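Demethylmenaquinone Methyltransferase (Thermus thermophilus, PDB 1J3L) belongs to the RraA-like family and assembles as a trimer of mixed alpha/beta subunits. Local coordinates at residues Gly27-Arg39 and Glu136-Asp148. Sequence-based numbering, arbitrary orientation.
Sequences GRARFAGRVRTLR and EVLPGSFLLADED
Phe31 and Ala145 face each other as an antiparallel hydrogen-bonded pair, and CB of Ala145 sits over one face of the Phe31 ring in a CH-pi contact, 3.7 Å from the centroid. The ring reaches it because CG stands between the backbone N and carbonyl carbon (chi1 62°). Gly33 and Leu143 form the next hydrogen-bonded pair. The Phe142 ring runs beside the Gly33 backbone on the face that carries Ala32, with Phe142 CE1 3.6 Å from Gly33 CA. Ala32 CB meets Leu144 CD2 and Phe142 CZ on the sheet face opposite Phe31 and Ala145. At one end, Arg30 forms a salt bridge with Glu147. Arg30 NE bonds to Glu147 OE1 at 2.9 Å, on the syn lone pair of OE1, and the guanidinium and carboxylate planes are 29° apart. Arg4 also pairs with Glu147. At the other end, Val35 N bonds to Ser141 O at 2.7 Å, and Gly140 N bonds to Val35 O. Val35 CG2 presses tightly on Leu143 CB. The type II turn Leu138-Ser141 shapes this end, and Ser141 OG and N both bond to Leu138 O. Strand 58-63 flanks 31-39, and strand 149-153 flanks 142-146. The contact is thus an antiparallel strand pairing inside the mixed central sheet of this RraA-like subunit.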
loop_
_atom_site.group_PDB
_atom_site.type_symbol
_atom_site.label_atom_id
_atom_site.label_comp_id
_atom_site.label_asym_id
_atom_site.label_seq_id
_atom_site.Cartn_x
_atom_site.Cartn_y
_atom_site.Cartn_z
ATOM N N GLY A 27 7.436 11.743 -12.040
ATOM C CA GLY A 27 8.117 11.049 -13.122
ATOM C C GLY A 27 9.491 10.540 -12.715
ATOM O O GLY A 27 10.116 9.787 -13.458
ATOM N N ARG A 28 9.973 10.954 -11.543
ATOM C CA ARG A 28 11.283 10.503 -11.060
ATOM C C ARG A 28 11.112 9.616 -9.834
ATOM O O ARG A 28 10.533 10.045 -8.834
ATOM C CB ARG A 28 12.179 11.686 -10.667
ATOM C CG ARG A 28 12.435 12.708 -11.758
ATOM C CD ARG A 28 13.303 12.185 -12.887
ATOM N NE ARG A 28 13.535 13.243 -13.870
ATOM C CZ ARG A 28 14.192 13.087 -15.015
ATOM N NH1 ARG A 28 14.702 11.906 -15.347
ATOM N NH2 ARG A 28 14.331 14.118 -15.839
ATOM N N ALA A 29 11.620 8.388 -9.912
ATOM C CA ALA A 29 11.541 7.461 -8.791
ATOM C C ALA A 29 12.659 7.806 -7.813
ATOM O O ALA A 29 12.534 7.609 -6.607
ATOM C CB ALA A 29 11.693 6.018 -9.283
ATOM N N ARG A 30 13.749 8.342 -8.349
ATOM C CA ARG A 30 14.897 8.711 -7.528
ATOM C C ARG A 30 15.220 10.191 -7.676
ATOM O O ARG A 30 15.296 10.714 -8.792
ATOM C CB ARG A 30 16.116 7.868 -7.921
ATOM C CG ARG A 30 15.928 6.374 -7.694
ATOM C CD ARG A 30 17.130 5.578 -8.163
ATOM N NE ARG A 30 17.029 4.168 -7.790
ATOM C CZ ARG A 30 17.853 3.214 -8.222
ATOM N NH1 ARG A 30 18.851 3.507 -9.046
ATOM N NH2 ARG A 30 17.672 1.958 -7.840
ATOM N N PHE A 31 15.400 10.853 -6.538
ATOM C CA PHE A 31 15.720 12.272 -6.491
ATOM C C PHE A 31 16.333 12.595 -5.129
ATOM O O PHE A 31 16.242 11.800 -4.192
ATOM C CB PHE A 31 14.459 13.119 -6.709
ATOM C CG PHE A 31 13.406 12.925 -5.651
ATOM C CD1 PHE A 31 12.585 11.802 -5.664
ATOM C CD2 PHE A 31 13.233 13.871 -4.640
ATOM C CE1 PHE A 31 11.592 11.613 -4.676
ATOM C CE2 PHE A 31 12.250 13.701 -3.646
ATOM C CZ PHE A 31 11.425 12.566 -3.669
ATOM N N ALA A 32 16.950 13.768 -5.025
ATOM C CA ALA A 32 17.592 14.190 -3.790
ATOM C C ALA A 32 17.842 15.694 -3.782
ATOM O O ALA A 32 17.813 16.341 -4.827
ATOM C CB ALA A 32 18.908 13.441 -3.625
ATOM N N GLY A 33 18.092 16.257 -2.606
ATOM C CA GLY A 33 18.352 17.683 -2.546
ATOM C C GLY A 33 18.309 18.287 -1.158
ATOM O O GLY A 33 18.005 17.605 -0.172
ATOM N N ARG A 34 18.632 19.576 -1.087
ATOM C CA ARG A 34 18.613 20.309 0.164
ATOM C C ARG A 34 17.147 20.429 0.579
ATOM O O ARG A 34 16.313 20.880 -0.205
ATOM C CB ARG A 34 19.227 21.703 -0.030
ATOM C CG ARG A 34 19.410 22.472 1.269
ATOM C CD ARG A 34 19.993 23.864 1.043
ATOM N NE ARG A 34 20.305 24.531 2.308
ATOM C CZ ARG A 34 21.336 24.219 3.093
ATOM N NH1 ARG A 34 22.170 23.249 2.750
ATOM N NH2 ARG A 34 21.536 24.878 4.224
ATOM N N VAL A 35 16.846 20.025 1.807
ATOM C CA VAL A 35 15.490 20.060 2.334
ATOM C C VAL A 35 14.956 21.443 2.687
ATOM O O VAL A 35 15.654 22.288 3.247
ATOM C CB VAL A 35 15.358 19.161 3.606
ATOM C CG1 VAL A 35 13.987 19.317 4.223
ATOM C CG2 VAL A 35 15.603 17.704 3.251
ATOM N N ARG A 36 13.690 21.639 2.350
ATOM C CA ARG A 36 12.950 22.860 2.621
ATOM C C ARG A 36 11.670 22.295 3.242
ATOM O O ARG A 36 11.056 21.397 2.674
ATOM C CB ARG A 36 12.627 23.571 1.310
ATOM C CG ARG A 36 12.283 25.024 1.471
ATOM C CD ARG A 36 13.526 25.896 1.493
ATOM N NE ARG A 36 13.182 27.261 1.875
ATOM C CZ ARG A 36 12.353 28.048 1.197
ATOM N NH1 ARG A 36 11.775 27.614 0.085
ATOM N NH2 ARG A 36 12.094 29.269 1.639
ATOM N N THR A 37 11.262 22.800 4.396
ATOM C CA THR A 37 10.073 22.267 5.048
ATOM C C THR A 37 8.876 23.195 5.045
ATOM O O THR A 37 8.983 24.395 4.770
ATOM C CB THR A 37 10.350 21.893 6.513
ATOM O OG1 THR A 37 10.604 23.085 7.274
ATOM C CG2 THR A 37 11.556 20.968 6.599
ATOM N N LEU A 38 7.731 22.616 5.381
ATOM C CA LEU A 38 6.482 23.345 5.427
ATOM C C LEU A 38 5.463 22.526 6.210
ATOM O O LEU A 38 5.364 21.307 6.044
ATOM C CB LEU A 38 5.999 23.586 4.001
ATOM C CG LEU A 38 4.742 24.396 3.743
ATOM C CD1 LEU A 38 4.859 25.760 4.398
ATOM C CD2 LEU A 38 4.556 24.532 2.236
ATOM N N ARG A 39 4.726 23.198 7.081
ATOM C CA ARG A 39 3.705 22.534 7.871
ATOM C C ARG A 39 2.385 23.222 7.591
ATOM O O ARG A 39 2.269 24.439 7.718
ATOM C CB ARG A 39 4.023 22.615 9.363
ATOM C CG ARG A 39 2.939 22.001 10.235
ATOM C CD ARG A 39 3.287 22.065 11.710
ATOM N NE ARG A 39 4.481 21.286 12.023
ATOM C CZ ARG A 39 5.608 21.804 12.503
ATOM N NH1 ARG A 39 5.697 23.110 12.732
ATOM N NH2 ARG A 39 6.648 21.015 12.751
ATOM N N GLU A 136 12.499 13.257 12.654
ATOM C CA GLU A 136 12.618 14.704 12.583
ATOM C C GLU A 136 13.170 15.128 11.225
ATOM O O GLU A 136 14.187 14.608 10.764
ATOM C CB GLU A 136 13.544 15.200 13.706
ATOM C CG GLU A 136 13.836 16.699 13.688
ATOM C CD GLU A 136 14.773 17.139 14.815
ATOM O OE1 GLU A 136 15.940 16.683 14.842
ATOM O OE2 GLU A 136 14.340 17.943 15.673
ATOM N N VAL A 137 12.490 16.063 10.572
ATOM C CA VAL A 137 12.955 16.558 9.283
ATOM C C VAL A 137 13.328 18.015 9.473
ATOM O O VAL A 137 12.515 18.827 9.901
ATOM C CB VAL A 137 11.881 16.412 8.204
ATOM C CG1 VAL A 137 12.392 16.988 6.892
ATOM C CG2 VAL A 137 11.541 14.927 8.025
ATOM N N LEU A 138 14.574 18.339 9.164
ATOM C CA LEU A 138 15.057 19.692 9.374
ATOM C C LEU A 138 15.340 20.505 8.128
ATOM O O LEU A 138 15.879 20.003 7.139
ATOM C CB LEU A 138 16.334 19.660 10.226
ATOM C CG LEU A 138 16.284 19.107 11.653
ATOM C CD1 LEU A 138 17.700 19.006 12.181
ATOM C CD2 LEU A 138 15.446 20.003 12.551
ATOM N N PRO A 139 14.970 21.788 8.166
ATOM C CA PRO A 139 15.216 22.656 7.023
ATOM C C PRO A 139 16.740 22.705 6.941
ATOM O O PRO A 139 17.403 22.920 7.962
ATOM C CB PRO A 139 14.642 23.996 7.475
ATOM C CG PRO A 139 13.623 23.619 8.511
ATOM C CD PRO A 139 14.312 22.525 9.257
ATOM N N GLY A 140 17.298 22.475 5.757
ATOM C CA GLY A 140 18.739 22.535 5.623
ATOM C C GLY A 140 19.462 21.210 5.603
ATOM O O GLY A 140 20.675 21.168 5.382
ATOM N N SER A 141 18.742 20.125 5.848
ATOM C CA SER A 141 19.367 18.808 5.820
ATOM C C SER A 141 19.319 18.353 4.372
ATOM O O SER A 141 18.662 18.986 3.552
ATOM C CB SER A 141 18.601 17.828 6.711
ATOM O OG SER A 141 17.221 17.831 6.390
ATOM N N PHE A 142 20.024 17.273 4.055
ATOM C CA PHE A 142 20.040 16.748 2.693
ATOM C C PHE A 142 19.122 15.532 2.640
ATOM O O PHE A 142 19.202 14.646 3.491
ATOM C CB PHE A 142 21.459 16.335 2.288
ATOM C CG PHE A 142 21.599 15.966 0.832
ATOM C CD1 PHE A 142 21.447 16.924 -0.163
ATOM C CD2 PHE A 142 21.885 14.658 0.459
ATOM C CE1 PHE A 142 21.580 16.582 -1.515
ATOM C CE2 PHE A 142 22.018 14.305 -0.881
ATOM C CZ PHE A 142 21.864 15.271 -1.872
ATOM N N LEU A 143 18.236 15.497 1.651
ATOM C CA LEU A 143 17.324 14.376 1.520
ATOM C C LEU A 143 17.627 13.536 0.294
ATOM O O LEU A 143 17.977 14.045 -0.770
ATOM C CB LEU A 143 15.871 14.857 1.485
ATOM C CG LEU A 143 14.794 13.772 1.361
ATOM C CD1 LEU A 143 13.463 14.287 1.900
ATOM C CD2 LEU A 143 14.656 13.349 -0.092
ATOM N N LEU A 144 17.496 12.231 0.472
ATOM C CA LEU A 144 17.730 11.271 -0.584
ATOM C C LEU A 144 16.481 10.420 -0.654
ATOM O O LEU A 144 15.936 10.021 0.373
ATOM C CB LEU A 144 18.951 10.410 -0.252
ATOM C CG LEU A 144 20.279 10.855 -0.868
ATOM C CD1 LEU A 144 21.442 10.473 0.024
ATOM C CD2 LEU A 144 20.416 10.229 -2.242
ATOM N N ALA A 145 16.017 10.148 -1.865
ATOM C CA ALA A 145 14.818 9.347 -2.021
ATOM C C ALA A 145 14.912 8.372 -3.175
ATOM O O ALA A 145 15.320 8.732 -4.285
ATOM C CB ALA A 145 13.607 10.258 -2.206
ATOM N N ASP A 146 14.533 7.128 -2.894
ATOM C CA ASP A 146 14.521 6.074 -3.899
ATOM C C ASP A 146 13.578 4.950 -3.461
ATOM O O ASP A 146 12.872 5.088 -2.465
ATOM C CB ASP A 146 15.942 5.534 -4.148
ATOM C CG ASP A 146 16.565 4.917 -2.912
ATOM O OD1 ASP A 146 15.864 4.171 -2.199
ATOM O OD2 ASP A 146 17.766 5.164 -2.662
ATOM N N GLU A 147 13.574 3.847 -4.208
ATOM C CA GLU A 147 12.715 2.702 -3.916
ATOM C C GLU A 147 12.855 2.090 -2.522
ATOM O O GLU A 147 11.958 1.383 -2.071
ATOM C CB GLU A 147 12.934 1.596 -4.949
ATOM C CG GLU A 147 14.304 0.938 -4.888
ATOM C CD GLU A 147 15.349 1.633 -5.754
ATOM O OE1 GLU A 147 15.035 2.672 -6.376
ATOM O OE2 GLU A 147 16.492 1.130 -5.812
ATOM N N ASP A 148 13.969 2.340 -1.840
ATOM C CA ASP A 148 14.154 1.777 -0.510
ATOM C C ASP A 148 13.761 2.750 0.587
ATOM O O ASP A 148 13.883 2.433 1.770
ATOM C CB ASP A 148 15.607 1.332 -0.288
ATOM C CG ASP A 148 16.034 0.218 -1.230
ATOM O OD1 ASP A 148 15.342 -0.822 -1.281
ATOM O OD2 ASP A 148 17.067 0.384 -1.915
#